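Local atomic coordinates of glycoside hydrolase family protein (Novosphingobium sp. PP1Y, PDB entry 6Q2F), a protein that probably hydrolyses terminal alpha-L-rhamnose units from rhamnosylated substrates, as an alpha-L-rhamnosidase of the glycoside hydrolases. Residues Ala377-Tyr382 and Gln545-Leu550; Arg847-Ser852 and Val862-Asp867; Asn1096-Arg1101 and Lys1112-Ala1117. All coordinates share one frame; numbering follows the deposited sequence.

Interaction 1: Ala377-Tyr382 and Gln545-Leu550; sequences ALVDRY and QSDRFL
V379 packs on S546 and L550 where a loop of a beta-sandwich domain meets a helix of the (beta/alpha)8 barrel, the fold that probably carries the active site. The loop follows strand 366-374, while S546 and L550 stand one turn apart on the long helix 543-575, their turn closed by the backbone bond from L550 N to S546 O at 2.9 Å. The backbones approach most closely at V379 and S546, whose CA atoms are 7.4 Å apart, and a burial of 130 Å² over both sides marks a small contact carried mainly by one side chain.

V379 sends each methyl to a different neighbour. CG1, anti to the backbone N (chi1 172°), reaches L550 CD1 at 3.8 Å, where the two side chains run alongside one another, pointing opposite ways. CG2 faces S546 CB at 4.3 Å, so the serine offers its carbon here, and its OG is bonded back to the carbonyl of V540. D547 lies at the margin, its OD1 4.5 Å from V379 CG1, in a salt bridge with K385, which also bonds to the carbonyl O of D380.

Beside the valine, D380 and R381 pair within the loop: R381 NH2 gives a bond of 2.7 Å to D380 OD2, at the syn lone pair, and the acceptor lies only 11° out of the guanidinium plane. The NE bond to the same oxygen is weak, at 131°. D380 OD2 and D547 OD2 are 6.6 Å apart, a like-charge approach that K385, K307 and R381 would be expected to offset. The geometry is that of an interdomain contact, a valine of a sandwich loop seated against the i, i+4 positions of a barrel helix.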
loop_
_atom_site.group_PDB
_atom_site.type_symbol
_atom_site.label_atom_id
_atom_site.label_comp_id
_atom_site.label_asym_id
_atom_site.label_seq_id
_atom_site.Cartn_x
_atom_site.Cartn_y
_atom_site.Cartn_z
ATOM N N ALA A 377 37.424 -10.862 -7.784
ATOM C CA ALA A 377 36.187 -10.162 -8.083
ATOM C C ALA A 377 35.011 -10.985 -7.584
ATOM O O ALA A 377 34.892 -12.168 -7.913
ATOM C CB ALA A 377 36.066 -9.914 -9.587
ATOM N N LEU A 378 34.153 -10.364 -6.786
ATOM C CA LEU A 378 32.950 -11.012 -6.291
ATOM C C LEU A 378 31.739 -10.421 -7.006
ATOM O O LEU A 378 31.831 -9.401 -7.699
ATOM C CB LEU A 378 32.823 -10.842 -4.770
ATOM C CG LEU A 378 33.487 -11.862 -3.819
ATOM C CD1 LEU A 378 34.899 -12.145 -4.233
ATOM C CD2 LEU A 378 33.462 -11.380 -2.364
ATOM N N VAL A 379 30.592 -11.078 -6.842
ATOM C CA VAL A 379 29.358 -10.499 -7.351
ATOM C C VAL A 379 29.123 -9.171 -6.652
ATOM O O VAL A 379 28.994 -9.108 -5.423
ATOM C CB VAL A 379 28.179 -11.448 -7.159
ATOM C CG1 VAL A 379 26.878 -10.727 -7.516
ATOM C CG2 VAL A 379 28.364 -12.697 -8.028
ATOM N N ASP A 380 29.089 -8.097 -7.432
ATOM C CA ASP A 380 28.874 -6.779 -6.860
ATOM C C ASP A 380 27.485 -6.698 -6.238
ATOM O O ASP A 380 26.485 -7.019 -6.884
ATOM C CB ASP A 380 29.049 -5.713 -7.939
ATOM C CG ASP A 380 28.816 -4.328 -7.410
ATOM O OD1 ASP A 380 29.434 -3.992 -6.375
ATOM O OD2 ASP A 380 28.005 -3.589 -8.004
ATOM N N ARG A 381 27.438 -6.298 -4.968
ATOM C CA ARG A 381 26.194 -6.160 -4.211
ATOM C C ARG A 381 25.343 -7.427 -4.272
ATOM O O ARG A 381 24.124 -7.381 -4.491
ATOM C CB ARG A 381 25.413 -4.926 -4.670
ATOM C CG ARG A 381 25.741 -3.719 -3.783
ATOM C CD ARG A 381 25.497 -2.434 -4.480
ATOM N NE ARG A 381 26.288 -2.316 -5.697
ATOM C CZ ARG A 381 26.198 -1.265 -6.502
ATOM N NH1 ARG A 381 25.359 -0.285 -6.187
ATOM N NH2 ARG A 381 26.929 -1.189 -7.607
ATOM N N TYR A 382 25.994 -8.573 -4.019
ATOM C CA TYR A 382 25.299 -9.852 -4.136
ATOM C C TYR A 382 24.236 -10.011 -3.058
ATOM O O TYR A 382 23.192 -10.625 -3.303
ATOM C CB TYR A 382 26.298 -11.019 -4.095
ATOM C CG TYR A 382 26.671 -11.532 -2.716
ATOM C CD1 TYR A 382 25.897 -12.500 -2.076
ATOM C CD2 TYR A 382 27.794 -11.052 -2.057
ATOM C CE1 TYR A 382 26.226 -12.962 -0.815
ATOM C CE2 TYR A 382 28.138 -11.514 -0.802
ATOM C CZ TYR A 382 27.352 -12.472 -0.185
ATOM O OH TYR A 382 27.694 -12.930 1.073
ATOM N N GLN A 545 25.771 -12.185 -16.668
ATOM C CA GLN A 545 25.099 -13.471 -16.514
ATOM C C GLN A 545 24.714 -13.735 -15.062
ATOM O O GLN A 545 23.622 -14.238 -14.781
ATOM C CB GLN A 545 25.997 -14.589 -17.025
ATOM C CG GLN A 545 26.136 -14.678 -18.523
ATOM C CD GLN A 545 27.215 -15.694 -18.890
ATOM O OE1 GLN A 545 28.336 -15.625 -18.392
ATOM N NE2 GLN A 545 26.861 -16.665 -19.726
ATOM N N SER A 546 25.612 -13.435 -14.123
ATOM C CA SER A 546 25.265 -13.631 -12.720
ATOM C C SER A 546 24.186 -12.651 -12.298
ATOM O O SER A 546 23.273 -13.013 -11.552
ATOM C CB SER A 546 26.502 -13.504 -11.831
ATOM O OG SER A 546 27.192 -14.744 -11.770
ATOM N N ASP A 547 24.246 -11.416 -12.806
ATOM C CA ASP A 547 23.202 -10.444 -12.490
ATOM C C ASP A 547 21.858 -10.879 -13.060
ATOM O O ASP A 547 20.814 -10.685 -12.421
ATOM C CB ASP A 547 23.586 -9.065 -13.017
ATOM C CG ASP A 547 24.644 -8.393 -12.171
ATOM O OD1 ASP A 547 24.882 -8.861 -11.036
ATOM O OD2 ASP A 547 25.232 -7.395 -12.631
ATOM N N ARG A 548 21.857 -11.481 -14.258
ATOM C CA ARG A 548 20.598 -11.964 -14.812
ATOM C C ARG A 548 20.116 -13.205 -14.080
ATOM O O ARG A 548 18.913 -13.362 -13.850
ATOM C CB ARG A 548 20.731 -12.237 -16.306
ATOM C CG ARG A 548 20.842 -10.962 -17.112
ATOM C CD ARG A 548 21.113 -11.255 -18.564
ATOM N NE ARG A 548 21.276 -10.001 -19.286
ATOM C CZ ARG A 548 21.389 -9.901 -20.603
ATOM N NH1 ARG A 548 21.361 -10.986 -21.378
ATOM N NH2 ARG A 548 21.525 -8.706 -21.138
ATOM N N PHE A 549 21.034 -14.085 -13.670
ATOM C CA PHE A 549 20.585 -15.207 -12.859
ATOM C C PHE A 549 19.942 -14.718 -11.574
ATOM O O PHE A 549 18.890 -15.224 -11.166
ATOM C CB PHE A 549 21.718 -16.156 -12.508
ATOM C CG PHE A 549 21.380 -17.023 -11.331
ATOM C CD1 PHE A 549 20.414 -18.007 -11.447
ATOM C CD2 PHE A 549 21.973 -16.816 -10.099
ATOM C CE1 PHE A 549 20.073 -18.804 -10.366
ATOM C CE2 PHE A 549 21.631 -17.605 -9.013
ATOM C CZ PHE A 549 20.679 -18.598 -9.147
ATOM N N LEU A 550 20.569 -13.750 -10.907
ATOM C CA LEU A 550 20.012 -13.266 -9.650
ATOM C C LEU A 550 18.655 -12.613 -9.878
ATOM O O LEU A 550 17.715 -12.852 -9.107
ATOM C CB LEU A 550 21.008 -12.319 -8.970
ATOM C CG LEU A 550 22.316 -13.062 -8.639
ATOM C CD1 LEU A 550 23.477 -12.121 -8.321
ATOM C CD2 LEU A 550 22.107 -14.070 -7.508
#

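Interaction 2: Arg847-Ser852 and Val862-Asp867; sequences RLWPGS and VIASQD
L848 is the last helical residue of 838-848, and it meets V862 on strand 860-863. That helix lies in the beta-alpha-beta connection between the parallel neighbours 818-820 and 860-863, with the hairpin strand 854-857 coming just before the second. L848 CB rests 3.9 Å from V862 CG2, while its side chain also packs on A810 and V813 of helix 803-814. The carbonyl of L848 presses on the same valine, O to CG1 3.2 Å. A water bridges the two main chains, donating to L848 O at 2.8 Å and to V862 O at 2.9 Å, where they have no direct hydrogen bond.

W849 leaves helical backbone angles. Its CG, anti to the carbonyl carbon (chi1 -72°), sets the indole side chain roughly perpendicular to that of V862. V862 CG1 lies over one face, 3.8 Å from the centroid of the five-membered ring and 27° off its normal, a CH-pi contact. L848 CB lies over that same face, which makes the tryptophan a cover for both aliphatic groups. Its NE1 is 3.4 Å from V862 CG1, yet its hydrogen bond goes to the carbonyl of G821.

Past P850, G851 adopts phi 140°, where any beta carbon would collide with the carbonyl O of P850, so only glycine fits comfortably. S852 OG then bonds to D854 N, leading the chain into strand 854-857. Across the contact, A864 sits at the centre of an inverse gamma turn, and its CB lies near the indole plane, 3.8 Å from the edge atom W849 CD1.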
loop_
_atom_site.group_PDB
_atom_site.type_symbol
_atom_site.label_atom_id
_atom_site.label_comp_id
_atom_site.label_asym_id
_atom_site.label_seq_id
_atom_site.Cartn_x
_atom_site.Cartn_y
_atom_site.Cartn_z
ATOM N N ARG A 847 11.580 -5.623 -35.575
ATOM C CA ARG A 847 10.297 -5.596 -36.275
ATOM C C ARG A 847 9.371 -4.529 -35.702
ATOM O O ARG A 847 8.727 -3.789 -36.457
ATOM C CB ARG A 847 9.616 -6.968 -36.228
ATOM C CG ARG A 847 8.559 -7.112 -37.331
ATOM C CD ARG A 847 7.699 -8.367 -37.196
ATOM N NE ARG A 847 6.557 -8.271 -38.104
ATOM C CZ ARG A 847 5.661 -9.234 -38.304
ATOM N NH1 ARG A 847 5.757 -10.387 -37.668
ATOM N NH2 ARG A 847 4.665 -9.044 -39.156
ATOM N N LEU A 848 9.282 -4.432 -34.375
ATOM C CA LEU A 848 8.368 -3.457 -33.797
ATOM C C LEU A 848 8.929 -2.048 -33.863
ATOM O O LEU A 848 8.156 -1.086 -33.853
ATOM C CB LEU A 848 8.030 -3.792 -32.337
ATOM C CG LEU A 848 7.360 -5.106 -31.973
ATOM C CD1 LEU A 848 6.567 -5.000 -30.684
ATOM C CD2 LEU A 848 6.511 -5.622 -33.104
ATOM N N TRP A 849 10.248 -1.906 -33.909
ATOM C CA TRP A 849 10.903 -0.596 -33.910
ATOM C C TRP A 849 11.856 -0.514 -35.093
ATOM O O TRP A 849 13.079 -0.468 -34.919
ATOM C CB TRP A 849 11.630 -0.349 -32.588
ATOM C CG TRP A 849 10.671 -0.104 -31.462
ATOM C CD1 TRP A 849 10.073 1.076 -31.151
ATOM C CD2 TRP A 849 10.187 -1.064 -30.516
ATOM N NE1 TRP A 849 9.251 0.915 -30.070
ATOM C CE2 TRP A 849 9.298 -0.389 -29.660
ATOM C CE3 TRP A 849 10.424 -2.424 -30.306
ATOM C CZ2 TRP A 849 8.642 -1.028 -28.607
ATOM C CZ3 TRP A 849 9.765 -3.063 -29.260
ATOM C CH2 TRP A 849 8.888 -2.363 -28.428
ATOM N N PRO A 850 11.323 -0.488 -36.321
ATOM C CA PRO A 850 12.204 -0.540 -37.506
ATOM C C PRO A 850 12.996 0.727 -37.732
ATOM O O PRO A 850 14.018 0.680 -38.430
ATOM C CB PRO A 850 11.232 -0.793 -38.664
ATOM C CG PRO A 850 9.963 -0.207 -38.208
ATOM C CD PRO A 850 9.902 -0.428 -36.702
ATOM N N GLY A 851 12.557 1.853 -37.179
ATOM C CA GLY A 851 13.322 3.081 -37.238
ATOM C C GLY A 851 12.473 4.309 -37.479
ATOM O O GLY A 851 12.808 5.405 -37.016
ATOM N N SER A 852 11.360 4.140 -38.197
ATOM C CA SER A 852 10.547 5.288 -38.582
ATOM C C SER A 852 9.989 6.032 -37.379
ATOM O O SER A 852 9.669 7.221 -37.497
ATOM C CB SER A 852 9.391 4.853 -39.476
ATOM O OG SER A 852 8.442 4.129 -38.714
ATOM N N VAL A 862 3.122 0.553 -33.880
ATOM C CA VAL A 862 4.056 0.852 -32.802
ATOM C C VAL A 862 4.487 2.298 -32.978
ATOM O O VAL A 862 5.130 2.642 -33.980
ATOM C CB VAL A 862 5.279 -0.076 -32.810
ATOM C CG1 VAL A 862 6.286 0.357 -31.733
ATOM C CG2 VAL A 862 4.862 -1.527 -32.617
ATOM N N ILE A 863 4.143 3.141 -32.009
ATOM C CA ILE A 863 4.520 4.550 -32.003
ATOM C C ILE A 863 5.671 4.711 -31.011
ATOM O O ILE A 863 5.486 4.568 -29.798
ATOM C CB ILE A 863 3.329 5.444 -31.644
ATOM C CG1 ILE A 863 2.158 5.142 -32.577
ATOM C CG2 ILE A 863 3.716 6.909 -31.721
ATOM C CD1 ILE A 863 0.914 5.979 -32.294
ATOM N N ALA A 864 6.868 5.003 -31.522
ATOM C CA ALA A 864 8.084 5.051 -30.710
ATOM C C ALA A 864 8.172 6.406 -30.013
ATOM O O ALA A 864 8.997 7.264 -30.319
ATOM C CB ALA A 864 9.314 4.767 -31.570
ATOM N N SER A 865 7.291 6.568 -29.041
ATOM C CA SER A 865 7.131 7.821 -28.328
ATOM C C SER A 865 6.955 7.524 -26.850
ATOM O O SER A 865 6.563 6.419 -26.460
ATOM C CB SER A 865 5.923 8.607 -28.869
ATOM O OG SER A 865 5.670 9.768 -28.122
ATOM N N GLN A 866 7.277 8.523 -26.028
ATOM C CA GLN A 866 6.975 8.511 -24.602
ATOM C C GLN A 866 6.040 9.671 -24.256
ATOM O O GLN A 866 6.019 10.160 -23.124
ATOM C CB GLN A 866 8.258 8.564 -23.771
ATOM C CG GLN A 866 9.308 7.472 -24.122
ATOM C CD GLN A 866 8.876 6.040 -23.749
ATOM O OE1 GLN A 866 9.414 5.059 -24.277
ATOM N NE2 GLN A 866 7.917 5.919 -22.839
ATOM N N ASP A 867 5.259 10.113 -25.242
ATOM C CA ASP A 867 4.259 11.172 -25.112
ATOM C C ASP A 867 2.898 10.535 -25.383
ATOM O O ASP A 867 2.465 10.442 -26.533
ATOM C CB ASP A 867 4.567 12.312 -26.097
ATOM C CG ASP A 867 3.650 13.510 -25.916
ATOM O OD1 ASP A 867 2.512 13.325 -25.439
ATOM O OD2 ASP A 867 4.070 14.635 -26.249
HETATM O O HOH W 1 7.816 1.617 -34.311
#

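Interaction 3: Asn1096-Arg1101 and Lys1112-Ala1117; sequences NTWVNR and KITWTA
R1101 and T1114 share one carboxylate, that of D1105: the arginine NH2 makes a salt bridge to OD1, and the backbone N of T1114 donates to OD2. D1105 stands four residues beyond R1101 on helix 1099-1105, so this acid ties the helix to the segment 1112-1117 alongside it.

The direct contact is made by carbon. R1101 CG, anti to the backbone N (chi1 -170°), lies 3.7 Å from T1114 CG2 and 3.9 Å from I1113 CB. The chain then bends at chi2 and again at chi3, which brings the guanidinium under I1113: CG1 stands 3.8 Å above one face, toward its rim, the isoleucine lying nearly square across the arginine chain. T1114 CG2 also reaches W1098, 3.8 Å from CZ3 and oblique to the ring.

Replacing R1101 by an alanine would probably leave D1105 OD1 without its charged mate and open a gap beside I1113 and T1114 CG2.

Ahead of the helix, T1097 OG1 accepts a weak capping bond from V1099 N at 3.3 Å. W1098 NE1 bonds to the carbonyl of Q704, and both W1098 and T1114 touch P690. Helix 1099-1105, which follows strand 1086-1095 of what is probably a galactose-binding-like beta-sandwich, packs through R1101 on the residues leading into the short, weakly bonded strand 1115-1116, which pairs in parallel with 690-691; L1102 of the helix also touches T1114 and T1116.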
loop_
_atom_site.group_PDB
_atom_site.type_symbol
_atom_site.label_atom_id
_atom_site.label_comp_id
_atom_site.label_asym_id
_atom_site.label_seq_id
_atom_site.Cartn_x
_atom_site.Cartn_y
_atom_site.Cartn_z
ATOM N N ASN A 1096 -19.914 18.794 17.122
ATOM C CA ASN A 1096 -18.510 19.114 16.890
ATOM C C ASN A 1096 -17.670 17.894 17.273
ATOM O O ASN A 1096 -18.207 16.812 17.514
ATOM C CB ASN A 1096 -18.101 20.363 17.668
ATOM C CG ASN A 1096 -18.279 20.196 19.162
ATOM O OD1 ASN A 1096 -18.977 19.282 19.613
ATOM N ND2 ASN A 1096 -17.661 21.087 19.941
ATOM N N THR A 1097 -16.351 18.073 17.324
ATOM C CA THR A 1097 -15.432 17.009 17.712
ATOM C C THR A 1097 -15.198 17.023 19.227
ATOM O O THR A 1097 -15.589 17.950 19.939
ATOM C CB THR A 1097 -14.085 17.152 17.005
ATOM O OG1 THR A 1097 -13.450 18.361 17.442
ATOM C CG2 THR A 1097 -14.247 17.159 15.471
ATOM N N TRP A 1098 -14.528 15.973 19.711
ATOM C CA TRP A 1098 -14.134 15.894 21.115
ATOM C C TRP A 1098 -12.998 16.828 21.484
ATOM O O TRP A 1098 -12.646 16.881 22.668
ATOM C CB TRP A 1098 -13.691 14.474 21.473
ATOM C CG TRP A 1098 -14.802 13.580 21.848
ATOM C CD1 TRP A 1098 -15.279 12.501 21.131
ATOM C CD2 TRP A 1098 -15.604 13.670 23.029
ATOM N NE1 TRP A 1098 -16.326 11.915 21.815
ATOM C CE2 TRP A 1098 -16.538 12.608 22.984
ATOM C CE3 TRP A 1098 -15.612 14.532 24.137
ATOM C CZ2 TRP A 1098 -17.487 12.401 23.997
ATOM C CZ3 TRP A 1098 -16.550 14.316 25.148
ATOM C CH2 TRP A 1098 -17.474 13.262 25.068
ATOM N N VAL A 1099 -12.419 17.547 20.520
ATOM C CA VAL A 1099 -11.161 18.254 20.765
ATOM C C VAL A 1099 -11.310 19.245 21.918
ATOM O O VAL A 1099 -10.456 19.324 22.813
ATOM C CB VAL A 1099 -10.690 18.952 19.475
ATOM C CG1 VAL A 1099 -9.543 19.916 19.755
ATOM C CG2 VAL A 1099 -10.283 17.918 18.440
ATOM N N ASN A 1100 -12.394 20.023 21.908
ATOM C CA ASN A 1100 -12.507 21.146 22.827
ATOM C C ASN A 1100 -12.732 20.664 24.256
ATOM O O ASN A 1100 -12.166 21.223 25.196
ATOM C CB ASN A 1100 -13.640 22.080 22.379
ATOM C CG ASN A 1100 -13.284 22.908 21.144
ATOM O OD1 ASN A 1100 -12.175 22.815 20.614
ATOM N ND2 ASN A 1100 -14.232 23.727 20.684
ATOM N N ARG A 1101 -13.564 19.636 24.442
ATOM C CA ARG A 1101 -13.765 19.077 25.780
ATOM C C ARG A 1101 -12.511 18.381 26.291
ATOM O O ARG A 1101 -12.298 18.305 27.506
ATOM C CB ARG A 1101 -14.937 18.094 25.774
ATOM C CG ARG A 1101 -15.374 17.653 27.161
ATOM C CD ARG A 1101 -15.807 18.884 27.993
ATOM N NE ARG A 1101 -14.789 19.309 28.947
ATOM C CZ ARG A 1101 -14.967 20.258 29.865
ATOM N NH1 ARG A 1101 -16.126 20.884 29.960
ATOM N NH2 ARG A 1101 -13.985 20.574 30.698
ATOM N N LYS A 1112 -13.422 16.722 35.141
ATOM C CA LYS A 1112 -13.056 16.001 33.926
ATOM C C LYS A 1112 -14.230 15.215 33.367
ATOM O O LYS A 1112 -14.778 14.340 34.037
ATOM C CB LYS A 1112 -11.865 15.089 34.199
ATOM C CG LYS A 1112 -10.629 15.866 34.638
ATOM C CD LYS A 1112 -9.548 15.772 33.574
ATOM C CE LYS A 1112 -9.052 14.339 33.434
ATOM N NZ LYS A 1112 -8.259 14.131 32.182
ATOM N N ILE A 1113 -14.594 15.524 32.131
ATOM C CA ILE A 1113 -15.637 14.798 31.421
ATOM C C ILE A 1113 -15.064 13.587 30.695
ATOM O O ILE A 1113 -15.703 12.534 30.632
ATOM C CB ILE A 1113 -16.364 15.743 30.435
ATOM C CG1 ILE A 1113 -17.058 16.896 31.179
ATOM C CG2 ILE A 1113 -17.365 14.993 29.577
ATOM C CD1 ILE A 1113 -18.017 16.459 32.247
ATOM N N THR A 1114 -13.857 13.714 30.147
ATOM C CA THR A 1114 -13.342 12.733 29.208
ATOM C C THR A 1114 -12.386 11.762 29.881
ATOM O O THR A 1114 -11.809 12.044 30.934
ATOM C CB THR A 1114 -12.615 13.392 28.034
ATOM O OG1 THR A 1114 -11.397 13.982 28.513
ATOM C CG2 THR A 1114 -13.494 14.450 27.381
ATOM N N TRP A 1115 -12.231 10.610 29.233
ATOM C CA TRP A 1115 -11.184 9.639 29.515
ATOM C C TRP A 1115 -10.570 9.191 28.197
ATOM O O TRP A 1115 -11.296 8.856 27.250
ATOM C CB TRP A 1115 -11.735 8.426 30.265
ATOM C CG TRP A 1115 -10.665 7.440 30.672
ATOM C CD1 TRP A 1115 -10.086 7.335 31.906
ATOM C CD2 TRP A 1115 -10.046 6.443 29.850
ATOM N NE1 TRP A 1115 -9.154 6.331 31.902
ATOM C CE2 TRP A 1115 -9.112 5.762 30.655
ATOM C CE3 TRP A 1115 -10.199 6.049 28.511
ATOM C CZ2 TRP A 1115 -8.326 4.715 30.168
ATOM C CZ3 TRP A 1115 -9.410 5.014 28.028
ATOM C CH2 TRP A 1115 -8.489 4.353 28.858
ATOM N N THR A 1116 -9.238 9.222 28.127
ATOM C CA THR A 1116 -8.472 8.608 27.051
ATOM C C THR A 1116 -7.310 7.861 27.687
ATOM O O THR A 1116 -6.920 8.149 28.819
ATOM C CB THR A 1116 -7.919 9.623 26.038
ATOM O OG1 THR A 1116 -6.978 10.486 26.691
ATOM C CG2 THR A 1116 -9.049 10.465 25.414
ATOM N N ALA A 1117 -6.732 6.920 26.927
ATOM C CA ALA A 1117 -5.632 6.108 27.443
ATOM C C ALA A 1117 -4.392 6.951 27.722
ATOM O O ALA A 1117 -3.805 6.864 28.806
ATOM C CB ALA A 1117 -5.305 4.988 26.462
#

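In the fold
None of the three contacts touches another, and no two join the same elements: a sandwich loop meets a barrel helix in interaction 1, a helix end meets a strand in interaction 2, and a helix meets the approach to a short strand in interaction 3. Interaction 1 is a buried interdomain contact, whereas interactions 2 and 3 are partly buried and local in the chain. Centre to centre, interaction 3 lies about 58 and 63 Å from interactions 1 and 2, on the opposite side of the chain's centre. Apolar carbon dominates throughout, but charged pairs flank the valine of 377-382, a water joins 847-852 to 862-867, and the carboxylate of D1105 receives bonds from both 1096-1101 and 1112-1117.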